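Local structure of RNA-directed RNA polymerase (Infectious pancreatic necrosis virus, 3ZED) at residues 264-269 with 292-297; 609-614 with 657-662; 733-738 with 766-771. The protein probably copies the viral genome as an RNA-dependent RNA polymerase, existing both free and covalently attached to the genomic RNA. All blocks are in the same frame, centred on the assembly; numbering follows the deposited sequence.

Contact 1. Residues 264-269 with 292-297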
ATOM      1  N   LEU B 264       2.789 -10.295  20.157  1.00 59.28           N
ATOM      2  CA  LEU B 264       1.675 -10.107  21.086  1.00 59.52           C
ATOM      3  C   LEU B 264       2.177  -9.558  22.407  1.00 66.52           C
ATOM      4  O   LEU B 264       1.636  -8.562  22.871  1.00 67.23           O
ATOM      5  CB  LEU B 264       0.895 -11.423  21.316  1.00 59.85           C
ATOM      6  CG  LEU B 264       0.149 -12.004  20.117  1.00 61.33           C
ATOM      7  CD1 LEU B 264      -0.358 -13.402  20.420  1.00 61.89           C
ATOM      8  CD2 LEU B 264      -0.990 -11.098  19.673  1.00 60.80           C
ATOM      9  N   VAL B 265       3.251 -10.151  22.974  1.00 63.52           N
ATOM     10  CA  VAL B 265       3.852  -9.710  24.230  1.00 64.46           C
ATOM     11  C   VAL B 265       4.297  -8.239  24.093  1.00 68.98           C
ATOM     12  O   VAL B 265       3.928  -7.420  24.937  1.00 71.36           O
ATOM     13  CB  VAL B 265       5.016 -10.648  24.700  1.00 69.31           C
ATOM     14  CG1 VAL B 265       5.808 -10.036  25.857  1.00 70.98           C
ATOM     15  CG2 VAL B 265       4.499 -12.027  25.092  1.00 69.99           C
ATOM     16  N   LEU B 266       5.045  -7.905  23.026  1.00 63.22           N
ATOM     17  CA  LEU B 266       5.563  -6.552  22.810  1.00 61.76           C
ATOM     18  C   LEU B 266       4.456  -5.535  22.519  1.00 62.97           C
ATOM     19  O   LEU B 266       4.484  -4.453  23.115  1.00 62.55           O
ATOM     20  CB  LEU B 266       6.612  -6.538  21.685  1.00 60.82           C
ATOM     21  CG  LEU B 266       7.961  -7.211  21.985  1.00 67.42           C
ATOM     22  CD1 LEU B 266       8.895  -7.066  20.811  1.00 66.50           C
ATOM     23  CD2 LEU B 266       8.629  -6.641  23.281  1.00 71.73           C
ATOM     24  N   ALA B 267       3.488  -5.875  21.621  1.00 57.40           N
ATOM     25  CA  ALA B 267       2.362  -4.991  21.283  1.00 56.18           C
ATOM     26  C   ALA B 267       1.477  -4.764  22.510  1.00 61.94           C
ATOM     27  O   ALA B 267       1.118  -3.618  22.765  1.00 62.32           O
ATOM     28  CB  ALA B 267       1.547  -5.550  20.129  1.00 55.58           C
ATOM     29  N   ASP B 268       1.207  -5.826  23.315  1.00 59.05           N
ATOM     30  CA  ASP B 268       0.442  -5.731  24.563  1.00 60.59           C
ATOM     31  C   ASP B 268       1.093  -4.769  25.545  1.00 64.63           C
ATOM     32  O   ASP B 268       0.431  -3.873  26.069  1.00 64.84           O
ATOM     33  CB  ASP B 268       0.339  -7.106  25.259  1.00 64.13           C
ATOM     34  CG  ASP B 268      -0.730  -8.065  24.782  1.00 72.78           C
ATOM     35  OD1 ASP B 268      -1.181  -7.933  23.618  1.00 71.40           O
ATOM     36  OD2 ASP B 268      -1.067  -8.993  25.546  1.00 78.33           O
ATOM     37  N   SER B 269       2.395  -4.980  25.808  1.00 61.72           N
ATOM     38  CA  SER B 269       3.168  -4.198  26.773  1.00 63.14           C
ATOM     39  C   SER B 269       3.270  -2.739  26.355  1.00 65.59           C
ATOM     40  O   SER B 269       3.155  -1.874  27.214  1.00 66.30           O
ATOM     41  CB  SER B 269       4.562  -4.792  26.959  1.00 67.60           C
ATOM     42  OG  SER B 269       4.503  -6.140  27.394  1.00 78.67           O
ATOM     43  N   THR B 292      10.796   5.807  24.570  1.00 63.43           N
ATOM     44  CA  THR B 292      12.244   5.578  24.483  1.00 64.46           C
ATOM     45  C   THR B 292      12.569   4.088  24.768  1.00 70.00           C
ATOM     46  O   THR B 292      13.444   3.528  24.104  1.00 69.86           O
ATOM     47  CB  THR B 292      13.006   6.536  25.414  1.00 75.19           C
ATOM     48  OG1 THR B 292      12.552   7.869  25.166  1.00 75.17           O
ATOM     49  CG2 THR B 292      14.514   6.487  25.195  1.00 73.52           C
ATOM     50  N   ASP B 293      11.856   3.446  25.733  1.00 66.82           N
ATOM     51  CA  ASP B 293      12.054   2.030  26.074  1.00 66.16           C
ATOM     52  C   ASP B 293      11.744   1.123  24.880  1.00 66.27           C
ATOM     53  O   ASP B 293      12.412   0.109  24.715  1.00 66.16           O
ATOM     54  CB  ASP B 293      11.202   1.621  27.287  1.00 68.89           C
ATOM     55  CG  ASP B 293      11.714   2.079  28.652  1.00 78.98           C
ATOM     56  OD1 ASP B 293      12.773   2.753  28.701  1.00 79.48           O
ATOM     57  OD2 ASP B 293      11.045   1.782  29.665  1.00 82.89           O
ATOM     58  N   PHE B 294      10.750   1.506  24.059  1.00 59.60           N
ATOM     59  CA  PHE B 294      10.303   0.791  22.866  1.00 57.94           C
ATOM     60  C   PHE B 294      10.701   1.548  21.570  1.00 60.61           C
ATOM     61  O   PHE B 294      10.001   1.420  20.565  1.00 58.83           O
ATOM     62  CB  PHE B 294       8.780   0.590  22.911  1.00 58.95           C
ATOM     63  CG  PHE B 294       8.295  -0.392  23.946  1.00 62.08           C
ATOM     64  CD1 PHE B 294       8.145  -1.741  23.633  1.00 65.07           C
ATOM     65  CD2 PHE B 294       7.944   0.033  25.222  1.00 64.90           C
ATOM     66  CE1 PHE B 294       7.668  -2.653  24.593  1.00 67.04           C
ATOM     67  CE2 PHE B 294       7.469  -0.874  26.174  1.00 68.75           C
ATOM     68  CZ  PHE B 294       7.329  -2.211  25.854  1.00 66.60           C
ATOM     69  N   TRP B 295      11.829   2.314  21.583  1.00 56.83           N
ATOM     70  CA  TRP B 295      12.318   3.113  20.443  1.00 55.05           C
ATOM     71  C   TRP B 295      12.335   2.293  19.141  1.00 57.81           C
ATOM     72  O   TRP B 295      12.018   2.830  18.080  1.00 56.16           O
ATOM     73  CB  TRP B 295      13.735   3.691  20.716  1.00 54.97           C
ATOM     74  CG  TRP B 295      14.837   2.657  20.740  1.00 57.00           C
ATOM     75  CD1 TRP B 295      15.321   1.999  21.835  1.00 62.21           C
ATOM     76  CD2 TRP B 295      15.539   2.114  19.603  1.00 55.84           C
ATOM     77  NE1 TRP B 295      16.289   1.090  21.456  1.00 62.47           N
ATOM     78  CE2 TRP B 295      16.406   1.107  20.086  1.00 61.68           C
ATOM     79  CE3 TRP B 295      15.494   2.361  18.215  1.00 55.15           C
ATOM     80  CZ2 TRP B 295      17.252   0.375  19.237  1.00 60.54           C
ATOM     81  CZ3 TRP B 295      16.306   1.614  17.378  1.00 56.56           C
ATOM     82  CH2 TRP B 295      17.197   0.658  17.892  1.00 58.82           C
ATOM     83  N   TYR B 296      12.718   0.989  19.232  1.00 54.54           N
ATOM     84  CA  TYR B 296      12.904   0.075  18.111  1.00 52.73           C
ATOM     85  C   TYR B 296      11.601  -0.211  17.370  1.00 56.33           C
ATOM     86  O   TYR B 296      11.645  -0.644  16.216  1.00 55.55           O
ATOM     87  CB  TYR B 296      13.595  -1.216  18.576  1.00 54.51           C
ATOM     88  CG  TYR B 296      12.935  -1.897  19.752  1.00 56.45           C
ATOM     89  CD1 TYR B 296      11.920  -2.830  19.563  1.00 57.67           C
ATOM     90  CD2 TYR B 296      13.346  -1.632  21.053  1.00 58.52           C
ATOM     91  CE1 TYR B 296      11.294  -3.443  20.641  1.00 60.60           C
ATOM     92  CE2 TYR B 296      12.741  -2.252  22.141  1.00 59.88           C
ATOM     93  CZ  TYR B 296      11.720  -3.166  21.932  1.00 65.38           C
ATOM     94  OH  TYR B 296      11.124  -3.794  23.001  1.00 64.42           O
ATOM     95  N   LEU B 297      10.447   0.090  17.999  1.00 52.47           N
ATOM     96  CA  LEU B 297       9.141  -0.062  17.367  1.00 50.92           C
ATOM     97  C   LEU B 297       8.899   1.046  16.325  1.00 53.06           C
ATOM     98  O   LEU B 297       7.914   0.980  15.586  1.00 52.00           O
ATOM     99  CB  LEU B 297       8.013  -0.086  18.414  1.00 51.72           C
ATOM    100  CG  LEU B 297       7.936  -1.303  19.356  1.00 57.99           C
ATOM    101  CD1 LEU B 297       6.652  -1.274  20.160  1.00 57.87           C
ATOM    102  CD2 LEU B 297       8.030  -2.624  18.600  1.00 62.71           C
TER
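Leu266 and Ser269, on one flank of helix 260-278, receive the rings of Phe294 and Tyr296 from the turn that ends helix 283-293. The tight part lies around Leu266. Its methyl CD2 meets the Tyr296 hydroxyl, with OH 3.8 Å from CD2, while CD1 sits 4.3 Å from Tyr296 CE1, at the edge of the ring and near its plane. The two side chains cross at about a right angle, and the forked end of the leucine meets the hydroxyl end and one edge of the ring. Tyr296 reaches this place because its CG lies between the backbone N and the carbonyl carbon (chi1 52°), which turns the ring back toward the helix. Pro96 of strand 92-98 touches both Leu266 and Tyr296, and Pro327 and Tyr251 also pack on the leucine, on this buried side.

Toward Ser269 the contact comes nearer to solvent, for Ser269 and Phe294 are both partly exposed. Phe294 CZ approaches Ser269 CB at 3.9 Å, and its CE1 stands 3.9 Å from Leu266 O; both partners meet the ring obliquely. Here the serine offers its methylene rather than its hydroxyl, since OG is turned back along the helix to bond Val265 O at 2.8 Å. That carbonyl also accepts from Ser269 N, the two donors coming from opposite faces of its plane. Phe270 adds an edge-to-face partner for Phe294.

Phe294 is the first residue to leave helical geometry, and Leu297 N bonds back to Phe294 O in the 3-10 turn that follows. The arrangement is that of two consecutive helices joined by a short connection within the palm family region, with aromatic residues of the exit turn packed against helix 260-278; Tyr296 also touches Pro250 of the predicted GTP-binding loop.

Contact 2. Residues 609-614 with 657-662; sequences QIVRYE and NNMSEF
Val611 meets Ser660 and Met659 where helix 604-621 of the thumb family region packs against the end of a 3-10 turn and the ST turn that Ser660 opens, in the loop after helix 650-654. The first shell is small and apolar. One valine branch, CG1, does the touching: it lies 3.8 Å from Ser660 CB and 4.3 Å from Met659 CB. With CG1 anti to the backbone N (chi1 169°), this methyl projects toward the loop. Met659 offers only the root of its chain here, for the thioether end leads away from the helix segment, and the residue packs further on Ala604, Leu593 and Phe652.

The next shell fixes the loop. Ser660 N bonds to Asn657 O at 3.3 Å, closing the 3-10 turn that brings Met659 and Ser660 to the valine. Leu653 of helix 650-654 and Trp656 of the following loop also touch Val611. Farther along, Phe662 lies on Ala615 and Val619 of the same long helix, and Glu661 forms a salt bridge with Arg308, joining the loop to a strand of another part of the chain.

Ser660 thus divides its side chain between two tasks: CB packs on the valine while OG, held anti to its own backbone N (chi1 -179°), accepts from Phe662 N at 3.2 Å, with an N-H...O angle of 160°.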
ATOM      1  N   GLN B 609       6.306 -22.869 -14.219  1.00 55.74           N
ATOM      2  CA  GLN B 609       6.702 -22.679 -15.617  1.00 55.39           C
ATOM      3  C   GLN B 609       5.484 -22.527 -16.517  1.00 58.64           C
ATOM      4  O   GLN B 609       5.459 -21.627 -17.361  1.00 59.98           O
ATOM      5  CB  GLN B 609       7.566 -23.862 -16.099  1.00 58.06           C
ATOM      6  CG  GLN B 609       8.967 -23.902 -15.478  1.00 72.36           C
ATOM      7  CD  GLN B 609       9.835 -22.725 -15.885  1.00 80.55           C
ATOM      8  OE1 GLN B 609      10.004 -22.413 -17.077  1.00 67.76           O
ATOM      9  NE2 GLN B 609      10.404 -22.051 -14.895  1.00 76.26           N
ATOM     10  N   ILE B 610       4.463 -23.377 -16.317  1.00 51.97           N
ATOM     11  CA  ILE B 610       3.205 -23.311 -17.068  1.00 48.90           C
ATOM     12  C   ILE B 610       2.452 -22.019 -16.671  1.00 50.51           C
ATOM     13  O   ILE B 610       1.959 -21.314 -17.557  1.00 50.89           O
ATOM     14  CB  ILE B 610       2.346 -24.579 -16.831  1.00 51.19           C
ATOM     15  CG1 ILE B 610       3.072 -25.843 -17.379  1.00 52.66           C
ATOM     16  CG2 ILE B 610       0.924 -24.415 -17.415  1.00 47.94           C
ATOM     17  CD1 ILE B 610       2.666 -27.146 -16.749  1.00 55.78           C
ATOM     18  N   VAL B 611       2.357 -21.737 -15.348  1.00 44.16           N
ATOM     19  CA  VAL B 611       1.679 -20.564 -14.789  1.00 43.38           C
ATOM     20  C   VAL B 611       2.248 -19.257 -15.423  1.00 47.94           C
ATOM     21  O   VAL B 611       1.475 -18.423 -15.876  1.00 47.67           O
ATOM     22  CB  VAL B 611       1.745 -20.551 -13.232  1.00 46.67           C
ATOM     23  CG1 VAL B 611       1.277 -19.214 -12.648  1.00 44.50           C
ATOM     24  CG2 VAL B 611       0.918 -21.697 -12.640  1.00 47.23           C
ATOM     25  N   ARG B 612       3.574 -19.113 -15.474  1.00 46.48           N
ATOM     26  CA  ARG B 612       4.279 -17.950 -16.028  1.00 46.23           C
ATOM     27  C   ARG B 612       3.797 -17.609 -17.454  1.00 44.93           C
ATOM     28  O   ARG B 612       3.458 -16.462 -17.712  1.00 41.67           O
ATOM     29  CB  ARG B 612       5.794 -18.211 -16.019  1.00 50.97           C
ATOM     30  CG  ARG B 612       6.620 -17.201 -16.812  1.00 60.39           C
ATOM     31  CD  ARG B 612       7.907 -17.828 -17.306  1.00 66.00           C
ATOM     32  NE  ARG B 612       8.888 -17.931 -16.230  1.00 65.39           N
ATOM     33  CZ  ARG B 612      10.136 -18.335 -16.397  1.00 74.45           C
ATOM     34  NH1 ARG B 612      10.571 -18.687 -17.602  1.00 58.94           N
ATOM     35  NH2 ARG B 612      10.967 -18.376 -15.368  1.00 66.48           N
ATOM     36  N   TYR B 613       3.758 -18.604 -18.358  1.00 41.89           N
ATOM     37  CA  TYR B 613       3.328 -18.408 -19.741  1.00 41.28           C
ATOM     38  C   TYR B 613       1.810 -18.235 -19.866  1.00 45.19           C
ATOM     39  O   TYR B 613       1.386 -17.465 -20.708  1.00 45.16           O
ATOM     40  CB  TYR B 613       3.839 -19.541 -20.633  1.00 43.80           C
ATOM     41  CG  TYR B 613       5.347 -19.511 -20.733  1.00 47.04           C
ATOM     42  CD1 TYR B 613       6.008 -18.410 -21.282  1.00 48.43           C
ATOM     43  CD2 TYR B 613       6.123 -20.529 -20.182  1.00 48.98           C
ATOM     44  CE1 TYR B 613       7.398 -18.338 -21.309  1.00 49.31           C
ATOM     45  CE2 TYR B 613       7.517 -20.462 -20.193  1.00 50.37           C
ATOM     46  CZ  TYR B 613       8.150 -19.363 -20.757  1.00 56.38           C
ATOM     47  OH  TYR B 613       9.517 -19.310 -20.845  1.00 57.05           O
ATOM     48  N   GLU B 614       0.998 -18.869 -19.006  1.00 40.97           N
ATOM     49  CA  GLU B 614      -0.449 -18.690 -19.038  1.00 40.48           C
ATOM     50  C   GLU B 614      -0.853 -17.310 -18.504  1.00 42.50           C
ATOM     51  O   GLU B 614      -1.715 -16.667 -19.100  1.00 41.78           O
ATOM     52  CB  GLU B 614      -1.174 -19.798 -18.242  1.00 43.01           C
ATOM     53  CG  GLU B 614      -1.108 -21.192 -18.852  1.00 48.67           C
ATOM     54  CD  GLU B 614      -1.813 -21.380 -20.181  1.00 62.30           C
ATOM     55  OE1 GLU B 614      -1.259 -20.967 -21.223  1.00 53.42           O
ATOM     56  OE2 GLU B 614      -2.907 -21.978 -20.189  1.00 67.68           O
ATOM     57  N   ASN B 657      -2.570 -18.641  -8.273  1.00 54.97           N
ATOM     58  CA  ASN B 657      -2.523 -17.250  -7.823  1.00 53.73           C
ATOM     59  C   ASN B 657      -1.304 -16.927  -6.961  1.00 58.38           C
ATOM     60  O   ASN B 657      -0.654 -15.911  -7.202  1.00 56.74           O
ATOM     61  CB  ASN B 657      -3.822 -16.883  -7.097  1.00 52.22           C
ATOM     62  CG  ASN B 657      -5.030 -17.115  -7.981  1.00 65.15           C
ATOM     63  OD1 ASN B 657      -5.516 -18.240  -8.130  1.00 56.94           O
ATOM     64  ND2 ASN B 657      -5.435 -16.096  -8.709  1.00 50.21           N
ATOM     65  N   ASN B 658      -0.980 -17.792  -5.996  1.00 57.52           N
ATOM     66  CA  ASN B 658       0.162 -17.634  -5.082  1.00 58.30           C
ATOM     67  C   ASN B 658       1.531 -17.758  -5.802  1.00 61.22           C
ATOM     68  O   ASN B 658       2.521 -17.245  -5.287  1.00 63.40           O
ATOM     69  CB  ASN B 658       0.083 -18.625  -3.913  1.00 61.75           C
ATOM     70  CG  ASN B 658      -0.568 -19.941  -4.254  1.00 90.24           C
ATOM     71  OD1 ASN B 658      -1.770 -20.145  -4.029  1.00 95.09           O
ATOM     72  ND2 ASN B 658       0.197 -20.832  -4.863  1.00 76.34           N
ATOM     73  N   MET B 659       1.571 -18.412  -6.975  1.00 54.13           N
ATOM     74  CA  MET B 659       2.765 -18.599  -7.808  1.00 52.62           C
ATOM     75  C   MET B 659       3.003 -17.455  -8.821  1.00 53.82           C
ATOM     76  O   MET B 659       4.040 -17.443  -9.503  1.00 53.99           O
ATOM     77  CB  MET B 659       2.632 -19.893  -8.616  1.00 55.25           C
ATOM     78  CG  MET B 659       2.616 -21.137  -7.802  1.00 60.00           C
ATOM     79  SD  MET B 659       2.883 -22.551  -8.878  1.00 65.03           S
ATOM     80  CE  MET B 659       3.581 -23.667  -7.715  1.00 64.12           C
ATOM     81  N   SER B 660       2.045 -16.526  -8.961  1.00 46.35           N
ATOM     82  CA  SER B 660       2.172 -15.506  -9.991  1.00 44.22           C
ATOM     83  C   SER B 660       2.075 -14.095  -9.448  1.00 43.90           C
ATOM     84  O   SER B 660       1.333 -13.850  -8.519  1.00 43.03           O
ATOM     85  CB  SER B 660       1.103 -15.732 -11.062  1.00 45.74           C
ATOM     86  OG  SER B 660       1.182 -14.789 -12.117  1.00 46.23           O
ATOM     87  N   GLU B 661       2.799 -13.155 -10.070  1.00 40.51           N
ATOM     88  CA  GLU B 661       2.727 -11.723  -9.724  1.00 39.07           C
ATOM     89  C   GLU B 661       1.358 -11.139 -10.160  1.00 41.92           C
ATOM     90  O   GLU B 661       0.979 -10.074  -9.703  1.00 41.89           O
ATOM     91  CB  GLU B 661       3.886 -10.938 -10.368  1.00 40.00           C
ATOM     92  CG  GLU B 661       3.836 -10.819 -11.883  1.00 45.56           C
ATOM     93  CD  GLU B 661       4.924  -9.924 -12.449  1.00 57.52           C
ATOM     94  OE1 GLU B 661       5.016  -8.755 -12.011  1.00 47.06           O
ATOM     95  OE2 GLU B 661       5.683 -10.384 -13.330  1.00 57.71           O
ATOM     96  N   PHE B 662       0.645 -11.844 -11.064  1.00 38.48           N
ATOM     97  CA  PHE B 662      -0.663 -11.454 -11.590  1.00 37.99           C
ATOM     98  C   PHE B 662      -1.798 -12.201 -10.895  1.00 48.26           C
ATOM     99  O   PHE B 662      -2.948 -12.050 -11.300  1.00 50.82           O
ATOM    100  CB  PHE B 662      -0.712 -11.696 -13.118  1.00 37.71           C
ATOM    101  CG  PHE B 662       0.382 -10.968 -13.868  1.00 37.88           C
ATOM    102  CD1 PHE B 662       0.486  -9.571 -13.811  1.00 38.34           C
ATOM    103  CD2 PHE B 662       1.329 -11.671 -14.604  1.00 37.69           C
ATOM    104  CE1 PHE B 662       1.502  -8.903 -14.504  1.00 38.23           C
ATOM    105  CE2 PHE B 662       2.352 -11.001 -15.284  1.00 39.53           C
ATOM    106  CZ  PHE B 662       2.434  -9.625 -15.222  1.00 37.35           C
TER

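Contact 3. Residues 733-738 with 766-771; sequences TKLRVS and QQQQLL
Gln768 and Leu771, one turn apart on helix 757-771, both lean on Leu735 of the loop that joins helix 724-732 to helix 740-752. The contact is a small one, centred on a single leucine whose two methyls serve different partners.

Gln768 comes first along the helix. Its CG is anti to the backbone N (chi1 -158°) and the chain runs on extended, carrying the amide out toward the loop. The Leu735 methyl CD1 rests against this chain from CG to the amide, 3.8 Å from Gln768 NE2 and 4.0 Å from both CD and CG of the same glutamine. The two side chains cross obliquely. The amide nitrogen has its polar partner elsewhere: NE2 donates to Gln731 OE1 on the helix that precedes the loop. That bond probably restrains the rotation of the amide, and so the surface it presents to the methyl. Gln743 touches both Leu735 and Gln768, and Ala746 adds to the packing around the glutamine.

Gln769 follows, with its CB directed away from the loop; the side chain bends back so that OE1 makes a weak hydrogen bond with Gln731 NE2. Gln731 of helix 724-732 thus bonds Gln768 and, weakly, Gln769.

At Leu771 the contact becomes purely apolar. Its CD1 stands 4.2 Å from Leu735 CD2, at the partly exposed margin, and Leu777 of the following loop packs against it. Met772, just past the segment, lies against Leu735 as well.

The arrangement is that of a run of consecutive helices in the C-terminal family region, in which the loop between two helices inserts a leucine against the flank of a third, with the Gln768-Gln731 hydrogen bond joining that helix to helix 724-732.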
ATOM      1  N   THR B 733      -4.810  16.783  18.956  1.00 59.76           N
ATOM      2  CA  THR B 733      -3.724  16.985  17.979  1.00 58.73           C
ATOM      3  C   THR B 733      -2.924  18.251  18.266  1.00 63.92           C
ATOM      4  O   THR B 733      -1.830  18.396  17.726  1.00 64.54           O
ATOM      5  CB  THR B 733      -4.252  17.004  16.516  1.00 60.01           C
ATOM      6  OG1 THR B 733      -4.959  18.219  16.258  1.00 56.40           O
ATOM      7  CG2 THR B 733      -5.113  15.795  16.178  1.00 55.36           C
ATOM      8  N   LYS B 734      -3.454  19.145  19.114  1.00 61.59           N
ATOM      9  CA  LYS B 734      -2.861  20.441  19.445  1.00 61.87           C
ATOM     10  C   LYS B 734      -2.265  20.512  20.857  1.00 65.84           C
ATOM     11  O   LYS B 734      -1.353  21.307  21.074  1.00 65.43           O
ATOM     12  CB  LYS B 734      -3.915  21.555  19.291  1.00 64.79           C
ATOM     13  CG  LYS B 734      -4.406  21.746  17.850  1.00 72.78           C
ATOM     14  CD  LYS B 734      -5.856  22.197  17.823  1.00 75.56           C
ATOM     15  CE  LYS B 734      -6.345  22.477  16.432  1.00 71.43           C
ATOM     16  NZ  LYS B 734      -7.776  22.875  16.437  1.00 69.73           N
ATOM     17  N   LEU B 735      -2.762  19.719  21.816  1.00 62.71           N
ATOM     18  CA  LEU B 735      -2.285  19.784  23.207  1.00 63.53           C
ATOM     19  C   LEU B 735      -1.048  18.915  23.475  1.00 67.37           C
ATOM     20  O   LEU B 735      -0.946  17.812  22.945  1.00 66.16           O
ATOM     21  CB  LEU B 735      -3.407  19.377  24.155  1.00 64.36           C
ATOM     22  CG  LEU B 735      -4.548  20.380  24.332  1.00 69.74           C
ATOM     23  CD1 LEU B 735      -5.847  19.663  24.681  1.00 69.51           C
ATOM     24  CD2 LEU B 735      -4.212  21.413  25.407  1.00 73.49           C
ATOM     25  N   ARG B 736      -0.136  19.398  24.343  1.00 65.13           N
ATOM     26  CA  ARG B 736       1.103  18.689  24.707  1.00 64.51           C
ATOM     27  C   ARG B 736       0.815  17.436  25.568  1.00 69.16           C
ATOM     28  O   ARG B 736      -0.263  17.314  26.165  1.00 68.40           O
ATOM     29  CB  ARG B 736       2.118  19.627  25.403  1.00 64.02           C
ATOM     30  CG  ARG B 736       1.652  20.204  26.732  1.00 72.88           C
ATOM     31  CD  ARG B 736       2.587  21.266  27.263  1.00 82.69           C
ATOM     32  NE  ARG B 736       3.859  20.731  27.750  1.00 97.96           N
ATOM     33  CZ  ARG B 736       4.905  21.479  28.090  1.00120.06           C
ATOM     34  NH1 ARG B 736       4.843  22.802  27.999  1.00110.40           N
ATOM     35  NH2 ARG B 736       6.022  20.910  28.523  1.00111.02           N
ATOM     36  N   VAL B 737       1.808  16.516  25.622  1.00 66.71           N
ATOM     37  CA  VAL B 737       1.758  15.201  26.279  1.00 66.77           C
ATOM     38  C   VAL B 737       1.545  15.297  27.819  1.00 70.63           C
ATOM     39  O   VAL B 737       0.926  14.390  28.380  1.00 70.02           O
ATOM     40  CB  VAL B 737       3.011  14.370  25.857  1.00 70.28           C
ATOM     41  CG1 VAL B 737       3.428  13.340  26.886  1.00 71.36           C
ATOM     42  CG2 VAL B 737       2.775  13.697  24.506  1.00 67.99           C
ATOM     43  N   SER B 738       1.975  16.397  28.481  1.00 67.21           N
ATOM     44  CA  SER B 738       1.787  16.578  29.934  1.00 68.27           C
ATOM     45  C   SER B 738       0.288  16.693  30.330  1.00 71.04           C
ATOM     46  O   SER B 738      -0.052  16.378  31.464  1.00 72.24           O
ATOM     47  CB  SER B 738       2.546  17.804  30.434  1.00 70.84           C
ATOM     48  OG  SER B 738       2.088  18.975  29.782  1.00 72.76           O
ATOM     49  N   GLN B 766     -15.811  22.238  25.936  1.00 85.46           N
ATOM     50  CA  GLN B 766     -15.889  23.689  26.153  1.00 86.54           C
ATOM     51  C   GLN B 766     -14.869  24.116  27.215  1.00 90.11           C
ATOM     52  O   GLN B 766     -14.170  25.119  27.030  1.00 90.50           O
ATOM     53  CB  GLN B 766     -17.313  24.103  26.559  1.00 89.89           C
ATOM     54  N   GLN B 767     -14.748  23.313  28.287  1.00 84.66           N
ATOM     55  CA  GLN B 767     -13.793  23.502  29.374  1.00 84.67           C
ATOM     56  C   GLN B 767     -12.353  23.393  28.839  1.00 86.42           C
ATOM     57  O   GLN B 767     -11.524  24.261  29.116  1.00 86.56           O
ATOM     58  CB  GLN B 767     -14.057  22.445  30.453  1.00 86.78           C
ATOM     59  CG  GLN B 767     -13.389  22.676  31.801  1.00106.56           C
ATOM     60  CD  GLN B 767     -13.693  21.526  32.728  1.00129.76           C
ATOM     61  OE1 GLN B 767     -12.798  20.765  33.116  1.00126.61           O
ATOM     62  NE2 GLN B 767     -14.971  21.337  33.060  1.00122.28           N
ATOM     63  N   GLN B 768     -12.079  22.352  28.029  1.00 80.92           N
ATOM     64  CA  GLN B 768     -10.771  22.102  27.430  1.00 78.73           C
ATOM     65  C   GLN B 768     -10.401  23.192  26.401  1.00 83.92           C
ATOM     66  O   GLN B 768      -9.234  23.562  26.316  1.00 81.96           O
ATOM     67  CB  GLN B 768     -10.724  20.707  26.799  1.00 77.31           C
ATOM     68  CG  GLN B 768      -9.304  20.170  26.648  1.00 79.48           C
ATOM     69  CD  GLN B 768      -9.276  18.689  26.383  1.00 83.43           C
ATOM     70  OE1 GLN B 768      -9.196  17.871  27.308  1.00 78.44           O
ATOM     71  NE2 GLN B 768      -9.340  18.313  25.118  1.00 62.85           N
ATOM     72  N   GLN B 769     -11.387  23.727  25.663  1.00 83.96           N
ATOM     73  CA  GLN B 769     -11.179  24.803  24.687  1.00 85.21           C
ATOM     74  C   GLN B 769     -10.669  26.069  25.390  1.00 93.71           C
ATOM     75  O   GLN B 769      -9.806  26.758  24.839  1.00 92.87           O
ATOM     76  CB  GLN B 769     -12.482  25.097  23.924  1.00 87.35           C
ATOM     77  CG  GLN B 769     -12.294  25.854  22.613  1.00104.35           C
ATOM     78  CD  GLN B 769     -11.707  24.988  21.524  1.00133.35           C
ATOM     79  OE1 GLN B 769     -12.379  24.119  20.944  1.00131.38           O
ATOM     80  NE2 GLN B 769     -10.437  25.213  21.215  1.00126.10           N
ATOM     81  N   LEU B 770     -11.178  26.343  26.617  1.00 93.76           N
ATOM     82  CA  LEU B 770     -10.787  27.496  27.431  1.00 96.77           C
ATOM     83  C   LEU B 770      -9.342  27.398  27.909  1.00102.42           C
ATOM     84  O   LEU B 770      -8.621  28.389  27.801  1.00103.29           O
ATOM     85  CB  LEU B 770     -11.703  27.687  28.655  1.00 99.68           C
ATOM     86  CG  LEU B 770     -13.158  28.082  28.412  1.00105.81           C
ATOM     87  CD1 LEU B 770     -13.944  27.985  29.693  1.00108.17           C
ATOM     88  CD2 LEU B 770     -13.272  29.491  27.845  1.00109.89           C
ATOM     89  N   LEU B 771      -8.909  26.225  28.435  1.00 98.86           N
ATOM     90  CA  LEU B 771      -7.531  26.050  28.927  1.00 98.65           C
ATOM     91  C   LEU B 771      -6.500  26.076  27.778  1.00 98.39           C
ATOM     92  O   LEU B 771      -5.310  26.263  28.043  1.00 98.16           O
ATOM     93  CB  LEU B 771      -7.341  24.793  29.811  1.00 99.01           C
ATOM     94  CG  LEU B 771      -7.804  23.430  29.300  1.00102.62           C
ATOM     95  CD1 LEU B 771      -6.668  22.673  28.616  1.00100.50           C
ATOM     96  CD2 LEU B 771      -8.374  22.598  30.449  1.00107.75           C
TER

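Overall arrangement
The three contacts follow one another along the chain, each closing before the next opens, and each falls in a different family region: palm for contact 1, thumb for contact 2 and C-terminal for contact 3. Contacts 2 and 3 lie on opposite sides of the chain's centre, their centres 55 Å apart. Contacts 1 and 3 are nearer neighbours, with nearest atoms about 11 Å apart, and helix 283-293 bridges them: it leads into 292-297 and also meets Val737 and Ser738. Contact 1 alone adjoins a predicted nucleotide site, Tyr296 lying about 4 Å from Pro250 between side chains. Contacts 2 and 3 are structural packing away from annotated sites.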